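Local coordinates for protein glycosyltransferase (Streptomyces viridochromogenes, PDB 2IUY) that binds UDP, takes part in biosynthesis of the antibiotic avilamycin A, and probably transfers a sugar from a nucleotide-activated donor, at residues 180-185 with 208-213; 3-8 with 82-87; 253-258 with 273-278. All coordinates share one frame; numbering follows the deposited sequence.

Contact 1 (180-185 with 208-213)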
ATOM      1  N   ALA A 180     -13.716  12.306  -3.554  1.00  9.20           N
ATOM      2  CA  ALA A 180     -12.589  13.185  -3.294  1.00  8.89           C
ATOM      3  C   ALA A 180     -12.745  14.505  -4.083  1.00  9.24           C
ATOM      4  O   ALA A 180     -12.430  15.609  -3.571  1.00  8.94           O
ATOM      5  CB  ALA A 180     -11.302  12.480  -3.672  1.00  7.76           C
ATOM      6  N   ALA A 181     -13.226  14.419  -5.325  1.00  8.94           N
ATOM      7  CA  ALA A 181     -13.500  15.672  -6.092  1.00 10.23           C
ATOM      8  C   ALA A 181     -14.549  16.506  -5.339  1.00 10.74           C
ATOM      9  O   ALA A 181     -14.347  17.718  -5.118  1.00 11.66           O
ATOM     10  CB  ALA A 181     -13.950  15.368  -7.543  1.00  8.44           C
ATOM     11  N   ALA A 182     -15.620  15.849  -4.878  1.00 10.13           N
ATOM     12  CA  ALA A 182     -16.680  16.506  -4.110  1.00 10.03           C
ATOM     13  C   ALA A 182     -16.125  17.149  -2.828  1.00 11.05           C
ATOM     14  O   ALA A 182     -16.514  18.236  -2.443  1.00 10.63           O
ATOM     15  CB  ALA A 182     -17.797  15.496  -3.738  1.00  8.25           C
ATOM     16  N   PHE A 183     -15.244  16.458  -2.133  1.00 12.35           N
ATOM     17  CA  PHE A 183     -14.754  17.015  -0.875  1.00 13.55           C
ATOM     18  C   PHE A 183     -13.866  18.260  -1.140  1.00 14.15           C
ATOM     19  O   PHE A 183     -13.989  19.300  -0.467  1.00 14.71           O
ATOM     20  CB  PHE A 183     -14.075  15.918  -0.016  1.00 13.16           C
ATOM     21  CG  PHE A 183     -13.549  16.429   1.309  1.00 14.31           C
ATOM     22  CD1 PHE A 183     -14.317  16.319   2.463  1.00 10.98           C
ATOM     23  CD2 PHE A 183     -12.287  17.001   1.393  1.00 11.94           C
ATOM     24  CE1 PHE A 183     -13.873  16.807   3.662  1.00 11.56           C
ATOM     25  CE2 PHE A 183     -11.824  17.505   2.621  1.00 13.93           C
ATOM     26  CZ  PHE A 183     -12.619  17.388   3.763  1.00 11.26           C
ATOM     27  N   ALA A 184     -12.971  18.142  -2.118  1.00 13.88           N
ATOM     28  CA  ALA A 184     -12.148  19.270  -2.570  1.00 13.67           C
ATOM     29  C   ALA A 184     -13.052  20.419  -3.004  1.00 14.24           C
ATOM     30  O   ALA A 184     -12.879  21.535  -2.528  1.00 15.20           O
ATOM     31  CB  ALA A 184     -11.223  18.853  -3.725  1.00 12.05           C
ATOM     32  N   HIS A 185     -13.987  20.157  -3.919  1.00 14.79           N
ATOM     33  CA  HIS A 185     -15.016  21.153  -4.280  1.00 15.68           C
ATOM     34  C   HIS A 185     -15.665  21.872  -3.053  1.00 16.19           C
ATOM     35  O   HIS A 185     -15.741  23.100  -3.016  1.00 16.94           O
ATOM     36  CB  HIS A 185     -16.071  20.554  -5.210  1.00 16.00           C
ATOM     37  CG  HIS A 185     -17.176  21.511  -5.545  1.00 17.06           C
ATOM     38  ND1 HIS A 185     -18.365  21.548  -4.849  1.00 20.62           N
ATOM     39  CD2 HIS A 185     -17.244  22.502  -6.463  1.00 17.22           C
ATOM     40  CE1 HIS A 185     -19.129  22.506  -5.343  1.00 21.54           C
ATOM     41  NE2 HIS A 185     -18.469  23.102  -6.320  1.00 20.23           N
ATOM     42  N   ARG A 208     -17.185  16.154 -15.771  1.00 19.93           N
ATOM     43  CA  ARG A 208     -18.496  16.795 -15.872  1.00 20.86           C
ATOM     44  C   ARG A 208     -18.937  17.497 -14.584  1.00 19.41           C
ATOM     45  O   ARG A 208     -19.320  18.662 -14.590  1.00 20.26           O
ATOM     46  CB  ARG A 208     -19.543  15.755 -16.313  1.00 20.04           C
ATOM     47  CG  ARG A 208     -20.946  16.307 -16.438  1.00 24.43           C
ATOM     48  CD  ARG A 208     -21.982  15.265 -16.911  1.00 25.39           C
ATOM     49  NE  ARG A 208     -22.357  14.262 -15.900  1.00 33.35           N
ATOM     50  CZ  ARG A 208     -23.212  14.445 -14.889  1.00 33.69           C
ATOM     51  NH1 ARG A 208     -23.799  15.623 -14.681  1.00 36.68           N
ATOM     52  NH2 ARG A 208     -23.464  13.438 -14.066  1.00 34.51           N
ATOM     53  N   ARG A 209     -18.894  16.770 -13.479  1.00 17.78           N
ATOM     54  CA  ARG A 209     -19.423  17.256 -12.223  1.00 16.39           C
ATOM     55  C   ARG A 209     -18.476  18.195 -11.483  1.00 15.36           C
ATOM     56  O   ARG A 209     -18.949  19.117 -10.828  1.00 13.67           O
ATOM     57  CB  ARG A 209     -19.841  16.080 -11.336  1.00 15.36           C
ATOM     58  CG  ARG A 209     -20.988  15.288 -11.981  1.00 18.01           C
ATOM     59  CD  ARG A 209     -21.335  14.000 -11.236  1.00 18.26           C
ATOM     60  NE  ARG A 209     -21.459  14.189  -9.787  1.00 20.83           N
ATOM     61  CZ  ARG A 209     -22.017  13.287  -8.972  1.00 22.76           C
ATOM     62  NH1 ARG A 209     -22.502  12.147  -9.476  1.00 22.02           N
ATOM     63  NH2 ARG A 209     -22.115  13.538  -7.664  1.00 20.02           N
ATOM     64  N   TYR A 210     -17.162  17.934 -11.590  1.00 14.66           N
ATOM     65  CA  TYR A 210     -16.139  18.646 -10.822  1.00 14.42           C
ATOM     66  C   TYR A 210     -14.932  19.085 -11.640  1.00 14.64           C
ATOM     67  O   TYR A 210     -13.841  19.232 -11.098  1.00 12.38           O
ATOM     68  CB  TYR A 210     -15.675  17.776  -9.646  1.00 13.83           C
ATOM     69  CG  TYR A 210     -16.811  17.410  -8.745  1.00 14.26           C
ATOM     70  CD1 TYR A 210     -17.379  18.361  -7.898  1.00 13.49           C
ATOM     71  CD2 TYR A 210     -17.340  16.120  -8.753  1.00 12.57           C
ATOM     72  CE1 TYR A 210     -18.458  18.039  -7.061  1.00 14.73           C
ATOM     73  CE2 TYR A 210     -18.401  15.783  -7.922  1.00 15.03           C
ATOM     74  CZ  TYR A 210     -18.947  16.742  -7.063  1.00 14.12           C
ATOM     75  OH  TYR A 210     -20.008  16.415  -6.235  1.00 14.38           O
ATOM     76  N   GLY A 211     -15.139  19.341 -12.937  1.00 16.00           N
ATOM     77  CA  GLY A 211     -14.028  19.757 -13.829  1.00 17.50           C
ATOM     78  C   GLY A 211     -13.136  20.893 -13.303  1.00 17.57           C
ATOM     79  O   GLY A 211     -11.898  20.830 -13.385  1.00 17.35           O
ATOM     80  N   SER A 212     -13.766  21.917 -12.749  1.00 17.39           N
ATOM     81  CA  SER A 212     -13.059  23.117 -12.319  1.00 17.68           C
ATOM     82  C   SER A 212     -12.277  22.844 -11.035  1.00 17.32           C
ATOM     83  O   SER A 212     -11.389  23.592 -10.651  1.00 18.29           O
ATOM     84  CB  SER A 212     -14.026  24.287 -12.155  1.00 18.00           C
ATOM     85  OG  SER A 212     -14.950  24.058 -11.093  1.00 21.72           O
ATOM     86  N   THR A 213     -12.605  21.741 -10.383  1.00 16.49           N
ATOM     87  CA  THR A 213     -11.905  21.281  -9.183  1.00 14.61           C
ATOM     88  C   THR A 213     -10.722  20.378  -9.516  1.00 14.58           C
ATOM     89  O   THR A 213      -9.637  20.574  -8.972  1.00 13.17           O
ATOM     90  CB  THR A 213     -12.882  20.544  -8.306  1.00 14.45           C
ATOM     91  OG1 THR A 213     -13.835  21.488  -7.867  1.00 13.72           O
ATOM     92  CG2 THR A 213     -12.208  19.842  -7.054  1.00 15.33           C
TER
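The ring of Tyr210 lies flat against the backbone of the helix at 180-185, with its face rather than its edge turned to the peptide joining Ala181 to Ala182. The evidence is the height of Ala182 N, 4.0 Å above the Tyr210 ring plane and over its centre. With Tyr210 CG anti to its own carbonyl carbon (chi1 -58°), the ring lies over that peptide. At the root of the side chain Tyr210 CB meets Ala181 CB at 3.6 Å, and at the tip Tyr210 OH rests on Ala182 CB at 3.5 Å. One tyrosine thus spans two successive alanines, whose single methyl groups let it come so close to the main chain.

His185, with CG anti to its backbone N, crosses Tyr210 at about a right angle along the side chains. The two rings meet obliquely, their planes at 56° and centroids 5.6 Å apart; the closest touch is His185 CB to Tyr210 CD1, at 3.7 Å. Thr213 works on the same turn with both branches. Its methyl CG2 sits 3.6 Å from Ala184 CB and also touches Ala181 O, while OG1 lies at the imidazole edge near the ring plane. No hydrogen bond crosses between the segments, so van der Waals contact carries the interface.

Helices 177-187 and 200-210 belong to successive crossovers of a Rossmann-like parallel sheet. Leu191 of the intervening strand 191-194 touches Ala181, Ala184 and Thr213, and Thr291 from a loop meets Ala182 and Tyr210.

Contact 2 (3-8 with 82-87)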
ATOM      1  N   PRO A   3      20.536 -14.744  11.441  1.00 21.81           N
ATOM      2  CA  PRO A   3      20.129 -14.020  10.221  1.00 20.45           C
ATOM      3  C   PRO A   3      19.359 -14.950   9.301  1.00 18.93           C
ATOM      4  O   PRO A   3      19.807 -16.066   8.990  1.00 20.18           O
ATOM      5  CB  PRO A   3      21.438 -13.599   9.577  1.00 20.82           C
ATOM      6  CG  PRO A   3      22.511 -14.453  10.220  1.00 22.48           C
ATOM      7  CD  PRO A   3      21.889 -15.310  11.303  1.00 22.75           C
ATOM      8  N   LEU A   4      18.198 -14.487   8.878  1.00 15.45           N
ATOM      9  CA  LEU A   4      17.268 -15.304   8.102  1.00 11.95           C
ATOM     10  C   LEU A   4      17.535 -15.008   6.648  1.00 10.81           C
ATOM     11  O   LEU A   4      18.048 -13.898   6.282  1.00  8.16           O
ATOM     12  CB  LEU A   4      15.816 -14.977   8.548  1.00 10.94           C
ATOM     13  CG  LEU A   4      15.514 -15.454   9.976  1.00 11.01           C
ATOM     14  CD1 LEU A   4      14.167 -15.001  10.533  1.00 10.61           C
ATOM     15  CD2 LEU A   4      15.633 -17.015  10.123  1.00  8.58           C
ATOM     16  N   LYS A   5      17.302 -16.040   5.826  1.00  9.25           N
ATOM     17  CA  LYS A   5      17.226 -15.887   4.380  1.00  8.95           C
ATOM     18  C   LYS A   5      15.760 -15.861   4.040  1.00  9.02           C
ATOM     19  O   LYS A   5      15.047 -16.796   4.364  1.00  7.65           O
ATOM     20  CB  LYS A   5      17.985 -16.995   3.647  1.00  9.01           C
ATOM     21  CG  LYS A   5      19.488 -17.044   4.068  1.00 11.63           C
ATOM     22  CD  LYS A   5      20.322 -17.603   2.950  1.00 17.78           C
ATOM     23  CE  LYS A   5      20.619 -19.057   3.021  1.00 26.08           C
ATOM     24  NZ  LYS A   5      21.272 -19.503   1.681  1.00 29.48           N
ATOM     25  N   VAL A   6      15.296 -14.732   3.493  1.00  9.19           N
ATOM     26  CA  VAL A   6      13.851 -14.518   3.277  1.00  8.24           C
ATOM     27  C   VAL A   6      13.605 -14.365   1.773  1.00  8.97           C
ATOM     28  O   VAL A   6      14.202 -13.491   1.114  1.00  9.83           O
ATOM     29  CB  VAL A   6      13.261 -13.289   4.030  1.00  8.46           C
ATOM     30  CG1 VAL A   6      11.678 -13.206   3.850  1.00  7.68           C
ATOM     31  CG2 VAL A   6      13.679 -13.226   5.560  1.00  9.43           C
ATOM     32  N   ALA A   7      12.774 -15.240   1.227  1.00  8.90           N
ATOM     33  CA  ALA A   7      12.309 -15.102  -0.146  1.00  9.51           C
ATOM     34  C   ALA A   7      11.033 -14.291  -0.101  1.00 10.73           C
ATOM     35  O   ALA A   7      10.047 -14.748   0.485  1.00 11.31           O
ATOM     36  CB  ALA A   7      12.057 -16.458  -0.769  1.00  8.47           C
ATOM     37  N   LEU A   8      11.077 -13.076  -0.680  1.00 11.15           N
ATOM     38  CA  LEU A   8       9.940 -12.150  -0.726  1.00 11.18           C
ATOM     39  C   LEU A   8       9.368 -12.226  -2.099  1.00 11.58           C
ATOM     40  O   LEU A   8      10.085 -11.892  -3.032  1.00 11.29           O
ATOM     41  CB  LEU A   8      10.363 -10.690  -0.535  1.00 11.53           C
ATOM     42  CG  LEU A   8      10.570 -10.105   0.846  1.00 12.35           C
ATOM     43  CD1 LEU A   8      10.954  -8.582   0.685  1.00  8.62           C
ATOM     44  CD2 LEU A   8       9.327 -10.366   1.748  1.00  9.41           C
ATOM     45  N   THR A  82      13.942 -25.484  -4.949  1.00 16.51           N
ATOM     46  CA  THR A  82      15.331 -25.866  -4.689  1.00 16.71           C
ATOM     47  C   THR A  82      16.104 -24.854  -3.831  1.00 16.28           C
ATOM     48  O   THR A  82      17.285 -25.079  -3.505  1.00 16.12           O
ATOM     49  CB  THR A  82      16.086 -26.093  -6.018  1.00 17.00           C
ATOM     50  OG1 THR A  82      16.138 -24.864  -6.767  1.00 20.27           O
ATOM     51  CG2 THR A  82      15.380 -27.202  -6.850  1.00 14.53           C
ATOM     52  N   ALA A  83      15.419 -23.762  -3.461  1.00 15.59           N
ATOM     53  CA  ALA A  83      16.027 -22.636  -2.737  1.00 15.36           C
ATOM     54  C   ALA A  83      16.371 -23.055  -1.335  1.00 15.46           C
ATOM     55  O   ALA A  83      15.615 -23.785  -0.673  1.00 16.25           O
ATOM     56  CB  ALA A  83      15.110 -21.384  -2.719  1.00 14.97           C
ATOM     57  N   ASP A  84      17.557 -22.634  -0.910  1.00 14.64           N
ATOM     58  CA  ASP A  84      17.922 -22.692   0.473  1.00 15.18           C
ATOM     59  C   ASP A  84      17.519 -21.387   1.201  1.00 13.67           C
ATOM     60  O   ASP A  84      18.353 -20.565   1.512  1.00 12.74           O
ATOM     61  CB  ASP A  84      19.435 -22.951   0.571  1.00 15.36           C
ATOM     62  CG  ASP A  84      19.905 -23.219   2.003  1.00 19.10           C
ATOM     63  OD1 ASP A  84      19.062 -23.519   2.877  1.00 17.54           O
ATOM     64  OD2 ASP A  84      21.133 -23.161   2.242  1.00 22.00           O
ATOM     65  N   VAL A  85      16.233 -21.194   1.498  1.00 13.79           N
ATOM     66  CA  VAL A  85      15.839 -20.004   2.297  1.00 12.37           C
ATOM     67  C   VAL A  85      15.100 -20.460   3.523  1.00 11.68           C
ATOM     68  O   VAL A  85      14.590 -21.564   3.530  1.00 11.92           O
ATOM     69  CB  VAL A  85      14.970 -18.995   1.515  1.00 13.42           C
ATOM     70  CG1 VAL A  85      15.786 -18.296   0.407  1.00 11.92           C
ATOM     71  CG2 VAL A  85      13.678 -19.641   0.980  1.00 13.23           C
ATOM     72  N   ASP A  86      15.014 -19.632   4.558  1.00 10.51           N
ATOM     73  CA  ASP A  86      14.310 -20.056   5.749  1.00 10.05           C
ATOM     74  C   ASP A  86      12.789 -19.819   5.666  1.00  9.28           C
ATOM     75  O   ASP A  86      12.008 -20.533   6.312  1.00  7.76           O
ATOM     76  CB  ASP A  86      14.867 -19.368   6.978  1.00 10.82           C
ATOM     77  CG  ASP A  86      16.368 -19.617   7.162  1.00 15.19           C
ATOM     78  OD1 ASP A  86      16.779 -20.788   7.417  1.00 17.87           O
ATOM     79  OD2 ASP A  86      17.131 -18.645   6.964  1.00 15.17           O
ATOM     80  N   VAL A  87      12.406 -18.827   4.862  1.00  8.94           N
ATOM     81  CA  VAL A  87      11.062 -18.251   4.865  1.00  9.49           C
ATOM     82  C   VAL A  87      10.740 -17.842   3.446  1.00  8.47           C
ATOM     83  O   VAL A  87      11.549 -17.173   2.783  1.00  8.68           O
ATOM     84  CB  VAL A  87      11.005 -16.918   5.744  1.00 10.21           C
ATOM     85  CG1 VAL A  87       9.627 -16.234   5.660  1.00 11.36           C
ATOM     86  CG2 VAL A  87      11.371 -17.181   7.221  1.00 11.08           C
TER
HETATM   87  O   HOH W   1      19.245 -18.703   8.606  1.00 23.92           O
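Segment 84-87 runs at 88° to residues 3-7, end to end, and only at Val87 swings into line to make a parallel bridge with Val6. This is where strands 5-9 and 87-90 begin to pair in the N-terminal Rossmann-like sheet of the GT-B fold, with 5-9 set between 87-90 and 49-53.

Ala7 N donates to Val87 O at 2.8 Å, nearly along the C=O axis. Lys5 O receives Asp86 N at 2.8 Å, in the carbonyl plane on a lone pair, and a weak second bond from Val87 N. On the N-H side of the same residue the ladder changes character: Lys5 N gives its hydrogen to the carboxylate of Asp86, 2.8 Å to OD2 at 174°. Asp86 OD2 uses its anti lone pair, so this side chain takes the place that a main-chain carbonyl would fill in a regular ladder. The carbonyl of Val85 has turned away, making a weak bond with Thr105 OG1.

Val6 and Val87 lie side by side and point the same way, their CG1 atoms 4.1 Å apart, and Tyr332 of helix 321-336 touches both. Away from this valine pair, Ala7 CB meets Val85 CG2, the branch held between backbone N and carbonyl carbon. Lys5 bends at chi3 (-96°), and its NZ makes a weak 3.1 Å bond to Asp84 O. Its salt bridge with Asp84 is long, NZ to OD2 3.7 Å.

Asp86 OD2 has a further partner besides Lys5 N: a water donates to it at 2.7 Å and to Pro3 O, also at 2.7 Å, tying the carboxylate to the first modelled residue.

Contact 3 (253-258 with 273-278)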
ATOM      1  N   PRO A 253      -7.972  -2.952   1.998  1.00  9.45           N
ATOM      2  CA  PRO A 253      -7.090  -3.776   2.868  1.00  9.92           C
ATOM      3  C   PRO A 253      -6.087  -3.061   3.787  1.00  9.32           C
ATOM      4  O   PRO A 253      -6.044  -3.381   5.013  1.00  8.84           O
ATOM      5  CB  PRO A 253      -6.365  -4.721   1.891  1.00 10.04           C
ATOM      6  CG  PRO A 253      -7.134  -4.644   0.609  1.00 10.53           C
ATOM      7  CD  PRO A 253      -7.898  -3.350   0.583  1.00 10.58           C
ATOM      8  N   GLY A 254      -5.324  -2.110   3.219  1.00  8.53           N
ATOM      9  CA  GLY A 254      -4.239  -1.464   3.916  1.00  9.46           C
ATOM     10  C   GLY A 254      -3.894  -0.030   3.534  1.00 10.43           C
ATOM     11  O   GLY A 254      -3.276   0.694   4.348  1.00 10.24           O
ATOM     12  N   ALA A 255      -4.271   0.398   2.323  1.00  9.80           N
ATOM     13  CA  ALA A 255      -4.166   1.808   1.908  1.00  9.56           C
ATOM     14  C   ALA A 255      -2.772   2.402   2.118  1.00  9.70           C
ATOM     15  O   ALA A 255      -2.537   3.226   2.995  1.00  8.61           O
ATOM     16  CB  ALA A 255      -5.233   2.687   2.589  1.00 10.07           C
ATOM     17  N   THR A 256      -1.851   1.941   1.304  1.00 10.73           N
ATOM     18  CA  THR A 256      -0.465   2.343   1.360  1.00 12.03           C
ATOM     19  C   THR A 256      -0.330   3.886   1.287  1.00 11.79           C
ATOM     20  O   THR A 256       0.525   4.467   1.938  1.00 11.90           O
ATOM     21  CB  THR A 256       0.305   1.639   0.192  1.00 12.57           C
ATOM     22  OG1 THR A 256       1.740   1.827   0.351  1.00 16.33           O
ATOM     23  CG2 THR A 256      -0.151   2.192  -1.144  1.00 11.65           C
ATOM     24  N   VAL A 257      -1.218   4.553   0.540  1.00 11.32           N
ATOM     25  CA  VAL A 257      -1.115   6.024   0.370  1.00 10.29           C
ATOM     26  C   VAL A 257      -1.205   6.770   1.702  1.00  9.22           C
ATOM     27  O   VAL A 257      -0.675   7.850   1.816  1.00  8.40           O
ATOM     28  CB  VAL A 257      -2.198   6.604  -0.617  1.00 11.03           C
ATOM     29  CG1 VAL A 257      -3.601   6.732   0.073  1.00  8.27           C
ATOM     30  CG2 VAL A 257      -1.716   7.931  -1.234  1.00 12.43           C
ATOM     31  N   VAL A 258      -1.858   6.172   2.703  1.00  7.70           N
ATOM     32  CA  VAL A 258      -1.986   6.801   4.026  1.00  6.85           C
ATOM     33  C   VAL A 258      -0.605   6.959   4.712  1.00  6.02           C
ATOM     34  O   VAL A 258      -0.241   8.062   5.178  1.00  5.05           O
ATOM     35  CB  VAL A 258      -2.985   6.031   4.956  1.00  6.32           C
ATOM     36  CG1 VAL A 258      -3.023   6.635   6.420  1.00  7.73           C
ATOM     37  CG2 VAL A 258      -4.403   6.057   4.400  1.00  6.11           C
ATOM     38  N   ASN A 273     -13.810   3.388   5.444  1.00 11.19           N
ATOM     39  CA  ASN A 273     -13.792   2.120   4.738  1.00 11.47           C
ATOM     40  C   ASN A 273     -12.623   1.204   5.077  1.00 11.20           C
ATOM     41  O   ASN A 273     -11.433   1.629   4.991  1.00 10.65           O
ATOM     42  CB  ASN A 273     -13.807   2.328   3.225  1.00 11.21           C
ATOM     43  CG  ASN A 273     -14.026   1.038   2.484  1.00 13.82           C
ATOM     44  OD1 ASN A 273     -13.066   0.384   2.016  1.00  8.99           O
ATOM     45  ND2 ASN A 273     -15.291   0.608   2.437  1.00 11.43           N
ATOM     46  N   GLY A 274     -12.947  -0.056   5.423  1.00  9.94           N
ATOM     47  CA  GLY A 274     -11.900  -1.071   5.608  1.00  9.32           C
ATOM     48  C   GLY A 274     -10.855  -0.601   6.610  1.00  8.76           C
ATOM     49  O   GLY A 274     -11.184  -0.084   7.646  1.00  8.44           O
ATOM     50  N   CYS A 275      -9.597  -0.677   6.225  1.00  9.20           N
ATOM     51  CA  CYS A 275      -8.474  -0.252   7.084  1.00  8.54           C
ATOM     52  C   CYS A 275      -8.484   1.246   7.420  1.00  9.06           C
ATOM     53  O   CYS A 275      -7.864   1.678   8.401  1.00 10.02           O
ATOM     54  CB  CYS A 275      -7.164  -0.606   6.382  1.00  6.65           C
ATOM     55  SG  CYS A 275      -6.728   0.475   4.985  1.00  8.73           S
ATOM     56  N   LEU A 276      -9.152   2.062   6.605  1.00  9.05           N
ATOM     57  CA  LEU A 276      -9.111   3.512   6.834  1.00  8.91           C
ATOM     58  C   LEU A 276      -9.589   3.965   8.220  1.00  8.86           C
ATOM     59  O   LEU A 276      -9.008   4.875   8.830  1.00  9.16           O
ATOM     60  CB  LEU A 276      -9.839   4.251   5.718  1.00  7.71           C
ATOM     61  CG  LEU A 276      -9.213   3.950   4.339  1.00  8.15           C
ATOM     62  CD1 LEU A 276     -10.103   4.566   3.256  1.00  9.15           C
ATOM     63  CD2 LEU A 276      -7.762   4.492   4.217  1.00  9.26           C
ATOM     64  N   ALA A 277     -10.644   3.337   8.718  1.00  9.45           N
ATOM     65  CA  ALA A 277     -11.119   3.595  10.088  1.00  9.36           C
ATOM     66  C   ALA A 277      -9.986   3.471  11.147  1.00  9.15           C
ATOM     67  O   ALA A 277     -10.007   4.143  12.178  1.00  8.81           O
ATOM     68  CB  ALA A 277     -12.316   2.648  10.414  1.00  9.48           C
ATOM     69  N   GLU A 278      -9.019   2.610  10.873  1.00  9.10           N
ATOM     70  CA  GLU A 278      -7.954   2.227  11.830  1.00  9.95           C
ATOM     71  C   GLU A 278      -6.746   3.142  11.766  1.00  9.85           C
ATOM     72  O   GLU A 278      -6.109   3.421  12.798  1.00  9.67           O
ATOM     73  CB  GLU A 278      -7.521   0.758  11.583  1.00  9.66           C
ATOM     74  CG  GLU A 278      -8.571  -0.310  12.062  1.00 10.72           C
ATOM     75  CD  GLU A 278      -8.308  -1.709  11.473  1.00 10.08           C
ATOM     76  OE1 GLU A 278      -7.197  -2.235  11.637  1.00  9.36           O
ATOM     77  OE2 GLU A 278      -9.197  -2.264  10.807  1.00  8.40           O
TER
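Thr256 and Val257, at the start of helix 256-263, belong to the UDP-binding site, to which the N-terminal domain adds Tyr29 and Gly30, and this contact packs the approach to that helix against the turn leading into helix 276-279. Residues 273-276 form a type II' beta turn, closed by Leu276 N to Asn273 O at 2.8 Å, with Gly274 at positive phi.

The turn presents Cys275 to the main chain opposite. Its SG occupies the crowded position between its own backbone N and carbonyl carbon (chi1 75°), and the sulfur lies against the backbone of Gly254, touching both CA and C, only 3.2 Å from Gly254 C. Cys275 CB also lies close to Pro253 O, at 3.3 Å.

Ala255, whose backbone takes a left-handed conformation (phi 52°), points its methyl toward 273-278. Ala255 CB touches Leu276 CD2 at 3.5 Å and Cys275 SG at 3.6 Å. That same leucine methyl also meets Val258 CG2 at 3.7 Å, so one branch of Leu276 bears on both the residue before the helix and its first turn. No hydrogen bond links the two segments.

Around them, Cys275 and Glu252 share a backbone hydrogen bond, Glu278 accepts from the main chain of Arg128 and Ala129 in helix 128-133, and Val257 rests on Val235 and Ala237 of strand 234-237.

How the contacts relate
Contacts 1 and 3 both belong to the C-terminal Rossmann-like domain, their centres about 22 Å apart, whereas contact 2 lies in the N-terminal domain, centre to centre about 48 Å from contact 1 and on the opposite side of the chain's centre. Contact 3 is the most central, its own centre about 9 Å from that of the chain, and alone holds UDP-binding residues. Chemistry follows position: contacts 1 and 3 are mostly buried, with no hydrogen bonds between their segments, one led by an aromatic face and the other by sulfur and methyl groups. Contact 2, only partly buried, combines strand pairing with carboxylate, ammonium and water interactions. None touches another.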